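Local coordinates for protein putative acyl-CoA thioester hydrolase YbhC (Escherichia coli K-12, PDB 3GRH) that is a putative outer-membrane thioesterase of the pectinesterase family that neither binds pectin nor has pectinesterase activity, at residues Asn212-Gly215 with Asp216-Asp219. Numbering follows the deposited sequence.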
loop_
_atom_site.group_PDB
_atom_site.type_symbol
_atom_site.label_atom_id
_atom_site.label_comp_id
_atom_site.label_asym_id
_atom_site.label_seq_id
_atom_site.Cartn_x
_atom_site.Cartn_y
_atom_site.Cartn_z
ATOM N N ASN A 212 12.754 -0.370 -2.173
ATOM C CA ASN A 212 13.608 -1.260 -1.371
ATOM C C ASN A 212 14.471 -2.038 -2.350
ATOM O O ASN A 212 13.958 -2.819 -3.127
ATOM C CB ASN A 212 12.823 -2.128 -0.406
ATOM C CG ASN A 212 13.682 -2.781 0.596
ATOM O OD1 ASN A 212 14.734 -3.298 0.213
ATOM N ND2 ASN A 212 13.232 -2.888 1.862
ATOM N N THR A 213 15.730 -1.670 -2.334
ATOM C CA THR A 213 16.662 -2.043 -3.403
ATOM C C THR A 213 17.217 -3.458 -3.136
ATOM O O THR A 213 18.107 -3.935 -3.890
ATOM C CB THR A 213 17.765 -1.016 -3.514
ATOM O OG1 THR A 213 18.414 -0.829 -2.246
ATOM C CG2 THR A 213 17.230 0.358 -3.889
ATOM N N LEU A 214 16.688 -4.197 -2.181
ATOM C CA LEU A 214 17.091 -5.620 -2.018
ATOM C C LEU A 214 16.906 -6.411 -3.329
ATOM O O LEU A 214 17.818 -7.141 -3.789
ATOM C CB LEU A 214 16.303 -6.256 -0.893
ATOM C CG LEU A 214 16.728 -7.597 -0.355
ATOM C CD1 LEU A 214 18.016 -7.430 0.507
ATOM C CD2 LEU A 214 15.606 -8.248 0.457
ATOM N N GLY A 215 15.804 -6.167 -4.003
ATOM C CA GLY A 215 15.628 -6.626 -5.341
ATOM C C GLY A 215 15.949 -8.063 -5.562
ATOM O O GLY A 215 15.442 -8.934 -4.850
ATOM N N ASP A 216 16.759 -8.324 -6.594
ATOM C CA ASP A 216 17.071 -9.706 -6.958
ATOM C C ASP A 216 18.395 -10.205 -6.340
ATOM O O ASP A 216 19.035 -11.204 -6.806
ATOM C CB ASP A 216 17.035 -9.840 -8.475
ATOM C CG ASP A 216 15.728 -9.296 -9.118
ATOM O OD1 ASP A 216 14.578 -9.587 -8.649
ATOM O OD2 ASP A 216 15.856 -8.564 -10.136
ATOM N N SER A 217 18.808 -9.585 -5.240
ATOM C CA SER A 217 20.003 -9.979 -4.535
ATOM C C SER A 217 19.770 -11.175 -3.633
ATOM O O SER A 217 20.709 -11.754 -3.070
ATOM C CB SER A 217 20.616 -8.820 -3.732
ATOM O OG SER A 217 19.847 -8.513 -2.597
ATOM N N VAL A 218 18.500 -11.541 -3.473
ATOM C CA VAL A 218 18.100 -12.629 -2.643
ATOM C C VAL A 218 17.301 -13.631 -3.460
ATOM O O VAL A 218 16.870 -13.349 -4.598
ATOM C CB VAL A 218 17.272 -12.108 -1.435
ATOM C CG1 VAL A 218 18.139 -11.164 -0.635
ATOM C CG2 VAL A 218 15.979 -11.378 -1.903
ATOM N N ASP A 219 17.158 -14.818 -2.901
ATOM C CA ASP A 219 16.413 -15.897 -3.527
ATOM C C ASP A 219 14.902 -15.843 -3.434
ATOM O O ASP A 219 14.316 -14.801 -3.066
ATOM C CB ASP A 219 16.897 -17.277 -3.030
ATOM C CG ASP A 219 16.573 -17.572 -1.572
ATOM O OD1 ASP A 219 15.682 -17.020 -0.926
ATOM O OD2 ASP A 219 17.283 -18.443 -0.997
#
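L214 O takes two hydrogen bonds from S217. S217 N donates to L214 O at 3.0 Å, closing a beta turn over G215 and D216 whose backbone angles fit type II'; G215, with phi 49°, takes the place where a side chain would clash with D216 N. S217 OG donates to L214 O at 2.7 Å, tilted 20° from the carbonyl plane. That hydroxyl sits between its own backbone N and carbonyl carbon (chi1 73°), which brings it back to L214 O. Just upstream, N212 OD1 accepts from L214 N at 3.2 Å in an Asx turn.

The apolar contact is L214 against V218, crossing at about a right angle. L214 CG meets V218 CG1 at 3.8 Å, while L214 CD2 lies 3.9 Å from V218 CG2. An alanine in place of L214 would probably leave both V218 methyls without their leucine partner.

D216 OD1 forms a salt bridge with R245 and a hydrogen bond with S300. The turn opens the surface loop between strands 208-212 and 228-230 of the beta-helix, and N212 ND2 anchors its start to the carbonyls of L148 and V226.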